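Side-chain contacts in alpha-glucosidase YIHQ (Escherichia coli, PDB 5AEG), which hydrolyses sulfoquinovosyl diacylglycerides, and simple sulfoquinovosides such as sulfoquinovosyl glycerol, to release sulfoquinovose for use as a source of carbon and sulfur: residues Tyr130-Gln135 with Phe205-Pro210; Pro185-Thr190 with His213-Trp218; Arg523-Ser528 with Ile555-Arg560. All blocks are in the same frame, centred on the assembly; numbering follows the deposited sequence.

Contact 1. Residues Tyr130-Gln135 with Phe205-Pro210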
loop_
_atom_site.group_PDB
_atom_site.type_symbol
_atom_site.label_atom_id
_atom_site.label_comp_id
_atom_site.label_asym_id
_atom_site.label_seq_id
_atom_site.Cartn_x
_atom_site.Cartn_y
_atom_site.Cartn_z
ATOM N N TYR A 130 -13.982 -3.012 -4.992
ATOM C CA TYR A 130 -12.638 -2.451 -5.055
ATOM C C TYR A 130 -12.133 -2.190 -3.640
ATOM O O TYR A 130 -12.916 -2.009 -2.676
ATOM C CB TYR A 130 -12.651 -1.124 -5.835
ATOM C CG TYR A 130 -13.227 -1.270 -7.160
ATOM C CD1 TYR A 130 -12.500 -1.769 -8.226
ATOM C CD2 TYR A 130 -14.569 -0.950 -7.377
ATOM C CE1 TYR A 130 -13.090 -1.986 -9.476
ATOM C CE2 TYR A 130 -15.166 -1.124 -8.608
ATOM C CZ TYR A 130 -14.446 -1.670 -9.656
ATOM O OH TYR A 130 -14.976 -1.860 -10.877
ATOM N N GLY A 131 -10.816 -2.168 -3.541
ATOM C CA GLY A 131 -10.160 -1.822 -2.312
ATOM C C GLY A 131 -9.453 -2.988 -1.671
ATOM O O GLY A 131 -8.667 -3.715 -2.294
ATOM N N CYS A 132 -9.729 -3.153 -0.401
ATOM C CA CYS A 132 -9.068 -4.118 0.460
ATOM C C CYS A 132 -7.594 -3.841 0.618
ATOM O O CYS A 132 -6.805 -4.781 0.862
ATOM C CB CYS A 132 -9.344 -5.574 0.136
ATOM S SG CYS A 132 -11.005 -6.218 0.539
ATOM N N GLY A 133 -7.231 -2.569 0.605
ATOM C CA GLY A 133 -5.844 -2.116 0.760
ATOM C C GLY A 133 -5.133 -2.107 -0.566
ATOM O O GLY A 133 -5.681 -1.613 -1.574
ATOM N N GLU A 134 -3.907 -2.639 -0.585
ATOM C CA GLU A 134 -3.058 -2.632 -1.787
ATOM C C GLU A 134 -3.047 -4.049 -2.335
ATOM O O GLU A 134 -2.423 -4.960 -1.773
ATOM C CB GLU A 134 -1.650 -2.124 -1.444
ATOM C CG GLU A 134 -0.739 -1.859 -2.692
ATOM C CD GLU A 134 0.581 -1.305 -2.287
ATOM O OE1 GLU A 134 0.866 -1.401 -1.044
ATOM O OE2 GLU A 134 1.253 -0.651 -3.111
ATOM N N GLN A 135 -3.718 -4.213 -3.471
ATOM C CA GLN A 135 -3.904 -5.417 -4.188
ATOM C C GLN A 135 -3.143 -5.384 -5.517
ATOM O O GLN A 135 -3.215 -4.424 -6.256
ATOM C CB GLN A 135 -5.381 -5.665 -4.401
ATOM C CG GLN A 135 -6.128 -5.917 -3.066
ATOM C CD GLN A 135 -5.657 -7.193 -2.357
ATOM O OE1 GLN A 135 -5.151 -8.159 -2.989
ATOM N NE2 GLN A 135 -5.907 -7.258 -1.068
ATOM N N PHE A 205 -12.187 -11.968 3.230
ATOM C CA PHE A 205 -13.339 -11.303 2.536
ATOM C C PHE A 205 -13.598 -12.021 1.266
ATOM O O PHE A 205 -12.758 -11.981 0.354
ATOM C CB PHE A 205 -13.066 -9.802 2.325
ATOM C CG PHE A 205 -13.263 -8.898 3.527
ATOM C CD1 PHE A 205 -13.270 -9.367 4.839
ATOM C CD2 PHE A 205 -13.311 -7.534 3.329
ATOM C CE1 PHE A 205 -13.406 -8.498 5.883
ATOM C CE2 PHE A 205 -13.516 -6.655 4.397
ATOM C CZ PHE A 205 -13.527 -7.129 5.676
ATOM N N ASP A 206 -14.748 -12.736 1.170
ATOM C CA ASP A 206 -14.985 -13.608 0.054
ATOM C C ASP A 206 -16.022 -12.929 -0.860
ATOM O O ASP A 206 -17.194 -12.732 -0.518
ATOM C CB ASP A 206 -15.421 -14.982 0.530
ATOM C CG ASP A 206 -15.653 -15.943 -0.595
ATOM O OD1 ASP A 206 -15.414 -15.631 -1.778
ATOM O OD2 ASP A 206 -16.009 -17.073 -0.312
ATOM N N PHE A 207 -15.567 -12.539 -2.045
ATOM C CA PHE A 207 -16.396 -11.848 -3.018
ATOM C C PHE A 207 -16.782 -12.739 -4.183
ATOM O O PHE A 207 -17.126 -12.240 -5.262
ATOM C CB PHE A 207 -15.667 -10.544 -3.480
ATOM C CG PHE A 207 -15.371 -9.585 -2.386
ATOM C CD1 PHE A 207 -16.390 -8.966 -1.675
ATOM C CD2 PHE A 207 -14.062 -9.302 -2.026
ATOM C CE1 PHE A 207 -16.097 -8.065 -0.704
ATOM C CE2 PHE A 207 -13.767 -8.459 -1.024
ATOM C CZ PHE A 207 -14.789 -7.823 -0.349
ATOM N N SER A 208 -16.806 -14.041 -3.962
ATOM C CA SER A 208 -16.992 -15.066 -5.010
ATOM C C SER A 208 -18.466 -15.286 -5.373
ATOM O O SER A 208 -18.814 -15.606 -6.517
ATOM C CB SER A 208 -16.486 -16.431 -4.521
ATOM O OG SER A 208 -15.102 -16.297 -4.453
ATOM N N ALA A 209 -19.337 -15.153 -4.381
ATOM C CA ALA A 209 -20.724 -15.657 -4.608
ATOM C C ALA A 209 -21.565 -14.550 -5.238
ATOM O O ALA A 209 -21.517 -13.357 -4.799
ATOM C CB ALA A 209 -21.343 -16.177 -3.290
ATOM N N PRO A 210 -22.353 -14.923 -6.281
ATOM C CA PRO A 210 -23.137 -13.866 -6.956
ATOM C C PRO A 210 -24.113 -13.119 -6.091
ATOM O O PRO A 210 -24.323 -11.915 -6.325
ATOM C CB PRO A 210 -23.825 -14.610 -8.139
ATOM C CG PRO A 210 -23.014 -15.820 -8.337
ATOM C CD PRO A 210 -22.395 -16.197 -7.000
#
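C132 points its sulfur into the notch formed by the F205 and F207 rings, and that one atom carries the whole contact. The two rings receive it differently. Toward F205 the sulfur comes in obliquely: C132 SG lies 3.9 Å from F205 CD2, and the line to the centroid is 63° off the normal. Toward F207 it sits at the rim, near the ring plane: SG is again 3.9 Å away, here from CE2, and the direction to the centroid is 82° off the normal. Both are Cys sulfur-aromatic contacts of ordinary van der Waals length. C132 can reach both because SG stands opposite its own carbonyl carbon (chi1 -72°), on a residue whose CA-CB bond already points at the other segment. The backbone turns a corner here with positive phi, and Q135 folds back over the bend: its NE2 donates to C132 O at 3.3 Å along a nearly straight N-H path, reaching the oxygen from above the carbonyl plane. Beyond F207, S208 N and OG both bond D206 OD1, the backbone one closing an Asx turn. F187 and H213 meet the F207 ring edge-to-face. What results is apolar core packing of the all-beta N-terminal part of this GH31 enzyme, a galactose mutarotase-like domain, where strands 129-133 and 203-206, not paired with each other, face one another through their side chains.

Contact 2. Residues Pro185-Thr190 with His213-Trp218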
loop_
_atom_site.group_PDB
_atom_site.type_symbol
_atom_site.label_atom_id
_atom_site.label_comp_id
_atom_site.label_asym_id
_atom_site.label_seq_id
_atom_site.Cartn_x
_atom_site.Cartn_y
_atom_site.Cartn_z
ATOM N N PRO A 185 -9.282 -4.225 5.852
ATOM C CA PRO A 185 -10.660 -4.759 5.866
ATOM C C PRO A 185 -11.671 -3.674 5.549
ATOM O O PRO A 185 -12.523 -3.338 6.374
ATOM C CB PRO A 185 -10.791 -5.321 7.299
ATOM C CG PRO A 185 -9.941 -4.424 8.076
ATOM C CD PRO A 185 -8.715 -4.173 7.197
ATOM N N THR A 186 -11.564 -3.137 4.327
ATOM C CA THR A 186 -12.270 -1.898 3.882
ATOM C C THR A 186 -12.496 -2.116 2.374
ATOM O O THR A 186 -11.560 -2.477 1.660
ATOM C CB THR A 186 -11.396 -0.673 4.073
ATOM O OG1 THR A 186 -11.012 -0.589 5.438
ATOM C CG2 THR A 186 -12.107 0.590 3.675
ATOM N N PHE A 187 -13.736 -1.977 1.882
ATOM C CA PHE A 187 -14.024 -2.183 0.477
ATOM C C PHE A 187 -15.126 -1.207 0.025
ATOM O O PHE A 187 -15.826 -0.591 0.870
ATOM C CB PHE A 187 -14.336 -3.649 0.090
ATOM C CG PHE A 187 -15.616 -4.216 0.610
ATOM C CD1 PHE A 187 -15.662 -4.850 1.846
ATOM C CD2 PHE A 187 -16.819 -4.107 -0.105
ATOM C CE1 PHE A 187 -16.832 -5.415 2.297
ATOM C CE2 PHE A 187 -17.971 -4.617 0.399
ATOM C CZ PHE A 187 -17.969 -5.275 1.586
ATOM N N VAL A 188 -15.142 -1.008 -1.275
ATOM C CA VAL A 188 -16.148 -0.196 -2.011
ATOM C C VAL A 188 -16.882 -1.108 -2.932
ATOM O O VAL A 188 -16.314 -1.859 -3.726
ATOM C CB VAL A 188 -15.487 0.889 -2.831
ATOM C CG1 VAL A 188 -16.418 1.580 -3.799
ATOM C CG2 VAL A 188 -14.959 1.911 -1.910
ATOM N N SER A 189 -18.208 -0.943 -2.951
ATOM C CA SER A 189 -19.050 -1.661 -3.881
ATOM C C SER A 189 -19.607 -0.667 -4.947
ATOM O O SER A 189 -19.834 0.517 -4.633
ATOM C CB SER A 189 -20.308 -2.192 -3.096
ATOM O OG SER A 189 -21.297 -2.655 -4.049
ATOM N N THR A 190 -19.928 -1.213 -6.109
ATOM C CA THR A 190 -20.600 -0.410 -7.149
ATOM C C THR A 190 -22.087 -0.103 -6.848
ATOM O O THR A 190 -22.677 0.611 -7.630
ATOM C CB THR A 190 -20.390 -0.949 -8.538
ATOM O OG1 THR A 190 -20.796 -2.304 -8.664
ATOM C CG2 THR A 190 -18.864 -0.789 -8.942
ATOM N N HIS A 213 -21.699 -11.289 -0.259
ATOM C CA HIS A 213 -20.270 -11.237 0.169
ATOM C C HIS A 213 -20.186 -11.967 1.508
ATOM O O HIS A 213 -21.089 -11.791 2.338
ATOM C CB HIS A 213 -19.878 -9.805 0.382
ATOM C CG HIS A 213 -20.150 -8.929 -0.804
ATOM N ND1 HIS A 213 -19.962 -9.332 -2.100
ATOM C CD2 HIS A 213 -20.634 -7.677 -0.864
ATOM C CE1 HIS A 213 -20.287 -8.356 -2.912
ATOM N NE2 HIS A 213 -20.717 -7.339 -2.187
ATOM N N GLU A 214 -19.143 -12.722 1.761
ATOM C CA GLU A 214 -19.064 -13.375 3.084
ATOM C C GLU A 214 -17.775 -12.933 3.705
ATOM O O GLU A 214 -16.665 -13.142 3.117
ATOM C CB GLU A 214 -19.056 -14.895 2.939
ATOM C CG GLU A 214 -19.054 -15.600 4.339
ATOM C CD GLU A 214 -19.348 -17.070 4.237
ATOM O OE1 GLU A 214 -18.402 -17.827 3.936
ATOM O OE2 GLU A 214 -20.510 -17.482 4.380
ATOM N N LEU A 215 -17.894 -12.355 4.880
ATOM C CA LEU A 215 -16.809 -11.834 5.652
ATOM C C LEU A 215 -16.564 -12.759 6.834
ATOM O O LEU A 215 -17.443 -12.887 7.736
ATOM C CB LEU A 215 -17.159 -10.474 6.144
ATOM C CG LEU A 215 -17.730 -9.463 5.120
ATOM C CD1 LEU A 215 -17.837 -8.127 5.824
ATOM C CD2 LEU A 215 -16.882 -9.342 3.918
ATOM N N ALA A 216 -15.399 -13.371 6.845
ATOM C CA ALA A 216 -14.950 -14.244 7.915
ATOM C C ALA A 216 -13.971 -13.529 8.830
ATOM O O ALA A 216 -12.990 -12.908 8.354
ATOM C CB ALA A 216 -14.378 -15.511 7.376
ATOM N N LEU A 217 -14.253 -13.565 10.145
ATOM C CA LEU A 217 -13.384 -12.974 11.128
ATOM C C LEU A 217 -12.924 -14.020 12.158
ATOM O O LEU A 217 -13.719 -14.876 12.602
ATOM C CB LEU A 217 -14.035 -11.815 11.909
ATOM C CG LEU A 217 -14.541 -10.603 11.179
ATOM C CD1 LEU A 217 -15.935 -10.814 10.739
ATOM C CD2 LEU A 217 -14.444 -9.407 12.091
ATOM N N TRP A 218 -11.661 -13.921 12.565
ATOM C CA TRP A 218 -11.129 -14.755 13.646
ATOM C C TRP A 218 -11.196 -13.979 14.934
ATOM O O TRP A 218 -10.174 -13.632 15.549
ATOM C CB TRP A 218 -9.718 -15.209 13.346
ATOM C CG TRP A 218 -9.690 -16.193 12.251
ATOM C CD1 TRP A 218 -10.696 -16.475 11.404
ATOM C CD2 TRP A 218 -8.545 -16.946 11.784
ATOM N NE1 TRP A 218 -10.318 -17.449 10.525
ATOM C CE2 TRP A 218 -8.977 -17.715 10.709
ATOM C CE3 TRP A 218 -7.226 -17.087 12.229
ATOM C CZ2 TRP A 218 -8.134 -18.619 10.046
ATOM C CZ3 TRP A 218 -6.370 -17.972 11.551
ATOM C CH2 TRP A 218 -6.833 -18.731 10.493
HETATM O O HOH W 1 -22.294 -5.151 -3.391
#
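H213 opens the second segment by turning its imidazole toward the F187 ring, CD2 coming within 4.2 Å of F187 CE2. The two ring planes stand at 82°, with centroids 5.8 Å apart, but the approach is oblique, so the pair is a simple aromatic contact. On the polar edge of the imidazole, NE2 reaches a water at 3.0 Å, and S189 OG holds the same water at 2.8 Å; this bridge ties a buried histidine nitrogen to the opposite strand. E214 alternates to the other side of its strand, where it forms a salt bridge with R120. L215 comes back toward F187: its CD2 methyl approaches F187 CE1 at 4.2 Å, again obliquely. F187 therefore reaches H213 with one rim carbon and L215 with another. Its CG lies between the backbone N and the carbonyl carbon (chi1 68°), which projects the ring off strand 186-189 toward both partners. The two strands meet only through side chains and water. Strand 186-189 is hydrogen-bonded between strands 129-133 and 193-197, whose I129, Y193 and C195 also touch F187, while strand 203-206 runs alongside 212-217 and packs F205 against L215.

Contact 3. Residues Arg523-Ser528 with Ile555-Arg560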
loop_
_atom_site.group_PDB
_atom_site.type_symbol
_atom_site.label_atom_id
_atom_site.label_comp_id
_atom_site.label_asym_id
_atom_site.label_seq_id
_atom_site.Cartn_x
_atom_site.Cartn_y
_atom_site.Cartn_z
ATOM N N ARG A 523 11.421 1.693 -19.732
ATOM C CA ARG A 523 9.960 1.631 -19.702
ATOM C C ARG A 523 9.388 1.999 -18.296
ATOM O O ARG A 523 8.335 2.619 -18.186
ATOM C CB ARG A 523 9.514 0.252 -20.068
ATOM C CG ARG A 523 9.568 -0.032 -21.527
ATOM C CD ARG A 523 8.601 0.756 -22.343
ATOM N NE ARG A 523 8.473 0.108 -23.670
ATOM C CZ ARG A 523 7.949 0.685 -24.757
ATOM N NH1 ARG A 523 7.493 1.906 -24.683
ATOM N NH2 ARG A 523 7.881 0.008 -25.913
ATOM N N TRP A 524 10.099 1.610 -17.220
ATOM C CA TRP A 524 9.648 1.930 -15.902
ATOM C C TRP A 524 9.803 3.406 -15.620
ATOM O O TRP A 524 8.955 4.028 -14.966
ATOM C CB TRP A 524 10.373 1.095 -14.823
ATOM C CG TRP A 524 9.545 0.717 -13.664
ATOM C CD1 TRP A 524 8.874 1.515 -12.815
ATOM C CD2 TRP A 524 9.420 -0.595 -13.156
ATOM N NE1 TRP A 524 8.285 0.785 -11.801
ATOM C CE2 TRP A 524 8.587 -0.521 -11.982
ATOM C CE3 TRP A 524 9.920 -1.808 -13.567
ATOM C CZ2 TRP A 524 8.241 -1.620 -11.238
ATOM C CZ3 TRP A 524 9.545 -2.963 -12.827
ATOM C CH2 TRP A 524 8.708 -2.838 -11.684
ATOM N N CYS A 525 10.887 4.001 -16.156
ATOM C CA CYS A 525 11.080 5.427 -16.043
ATOM C C CYS A 525 9.913 6.148 -16.736
ATOM O O CYS A 525 9.442 7.157 -16.245
ATOM C CB CYS A 525 12.436 5.843 -16.666
ATOM S SG CYS A 525 12.816 7.580 -16.333
ATOM N N ASP A 526 9.495 5.663 -17.906
ATOM C CA ASP A 526 8.351 6.292 -18.622
ATOM C C ASP A 526 7.053 6.288 -17.766
ATOM O O ASP A 526 6.216 7.195 -17.852
ATOM C CB ASP A 526 8.079 5.566 -19.905
ATOM C CG ASP A 526 9.083 5.857 -21.039
ATOM O OD1 ASP A 526 10.021 6.675 -20.808
ATOM O OD2 ASP A 526 8.890 5.160 -22.106
ATOM N N PHE A 527 6.852 5.198 -17.031
ATOM C CA PHE A 527 5.687 5.049 -16.168
ATOM C C PHE A 527 5.771 6.024 -15.000
ATOM O O PHE A 527 4.857 6.847 -14.772
ATOM C CB PHE A 527 5.642 3.563 -15.725
ATOM C CG PHE A 527 4.658 3.233 -14.602
ATOM C CD1 PHE A 527 3.479 3.898 -14.387
ATOM C CD2 PHE A 527 4.971 2.156 -13.765
ATOM C CE1 PHE A 527 2.628 3.488 -13.361
ATOM C CE2 PHE A 527 4.066 1.684 -12.832
ATOM C CZ PHE A 527 2.909 2.357 -12.597
ATOM N N SER A 528 6.896 5.986 -14.261
ATOM C CA SER A 528 7.056 6.784 -13.097
ATOM C C SER A 528 7.005 8.315 -13.292
ATOM O O SER A 528 6.583 9.051 -12.382
ATOM C CB SER A 528 8.321 6.365 -12.280
ATOM O OG SER A 528 8.167 5.029 -11.794
ATOM N N ILE A 555 21.110 7.685 -19.558
ATOM C CA ILE A 555 21.165 8.965 -18.885
ATOM C C ILE A 555 20.299 10.012 -19.642
ATOM O O ILE A 555 19.537 10.771 -19.020
ATOM C CB ILE A 555 22.661 9.483 -18.724
ATOM C CG1 ILE A 555 23.424 8.575 -17.714
ATOM C CG2 ILE A 555 22.673 10.885 -18.190
ATOM C CD1 ILE A 555 24.930 8.677 -17.786
ATOM N N ALA A 556 20.418 10.057 -20.982
ATOM C CA ALA A 556 19.630 11.043 -21.724
ATOM C C ALA A 556 18.108 10.739 -21.577
ATOM O O ALA A 556 17.247 11.617 -21.685
ATOM C CB ALA A 556 20.006 11.019 -23.211
ATOM N N HIS A 557 17.795 9.438 -21.491
ATOM C CA HIS A 557 16.410 9.020 -21.248
ATOM C C HIS A 557 15.870 9.553 -19.943
ATOM O O HIS A 557 14.783 10.177 -19.932
ATOM C CB HIS A 557 16.222 7.494 -21.364
ATOM C CG HIS A 557 14.803 7.087 -21.282
ATOM N ND1 HIS A 557 13.934 7.231 -22.340
ATOM C CD2 HIS A 557 14.046 6.701 -20.221
ATOM C CE1 HIS A 557 12.728 6.849 -21.954
ATOM N NE2 HIS A 557 12.773 6.552 -20.685
ATOM N N PHE A 558 16.603 9.380 -18.835
ATOM C CA PHE A 558 16.293 10.040 -17.572
ATOM C C PHE A 558 16.197 11.581 -17.713
ATOM O O PHE A 558 15.312 12.225 -17.079
ATOM C CB PHE A 558 17.308 9.577 -16.484
ATOM C CG PHE A 558 16.930 8.260 -15.844
ATOM C CD1 PHE A 558 17.186 7.029 -16.461
ATOM C CD2 PHE A 558 16.168 8.292 -14.688
ATOM C CE1 PHE A 558 16.777 5.846 -15.867
ATOM C CE2 PHE A 558 15.765 7.128 -14.103
ATOM C CZ PHE A 558 16.040 5.919 -14.703
ATOM N N ALA A 559 17.125 12.189 -18.481
ATOM C CA ALA A 559 17.058 13.659 -18.701
ATOM C C ALA A 559 15.660 14.029 -19.342
ATOM O O ALA A 559 14.969 14.866 -18.821
ATOM C CB ALA A 559 18.237 14.188 -19.541
ATOM N N ARG A 560 15.254 13.308 -20.363
ATOM C CA ARG A 560 13.988 13.576 -21.064
ATOM C C ARG A 560 12.787 13.378 -20.157
ATOM O O ARG A 560 11.951 14.261 -20.032
ATOM C CB ARG A 560 13.874 12.697 -22.302
ATOM C CG ARG A 560 12.489 12.690 -23.035
ATOM C CD ARG A 560 12.326 11.522 -24.032
ATOM N NE ARG A 560 10.967 11.471 -24.581
ATOM C CZ ARG A 560 10.461 12.359 -25.451
ATOM N NH1 ARG A 560 11.207 13.320 -25.954
ATOM N NH2 ARG A 560 9.198 12.283 -25.848
#
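C525 lays its sulfur over one face of the F558 ring: SG is 3.8 Å from the centroid and almost straight above the ring, with CE2 the nearest atom at 3.7 Å. The same cysteine uses CB for H557, meeting CD2 at the imidazole edge, 4.0 Å away. H557 runs CG anti to the backbone N (chi1 -173°), which sends its ring across to D526. There NE2 lies 2.8 Å from OD1, but the N-H path is bent to 119°, so the hydrogen bond is weak; carboxylate and ring planes are well tilted against each other. H557 NE2 also has a weak bond to L522 O, one turn back on the same helix as D526, so this N-H has two weak acceptors. D526 has its stronger partner in G656, whose N binds OD2, and R560 NE holds G656 O, so one glycine connects to both helices. A leucine in place of H557 would probably leave D526 OD1 and L522 O without this donor and disturb the packing of C525 CB. Helices 518-528 and 552-567 run nearly parallel here, their local axes 11° apart and 10.2 Å at closest approach. They belong to the outer layer of the TIM barrel: F558 also rests on I505 of strand 501-505 and M275 of helix 265-277, and I655, in a loop, touches H557.

Contacts 1 and 2 form one continuous piece of core, their centres only 7 Å apart. Backbone pairing ties them together: D206 N lies 2.8 Å from E214 O, and Y130 O is the same distance from V188 N. Both lie away from the catalytic and substrate-binding residues. Contact 3 belongs to the catalytic barrel, its centre about 34 Å from that of contact 1 and 39 Å from that of contact 2, and it touches neither. Its link to the substrate site is through F558, whose side chain is about 10 Å from that of H537, a residue that binds the sulfoquinovosyl diacylglyceride.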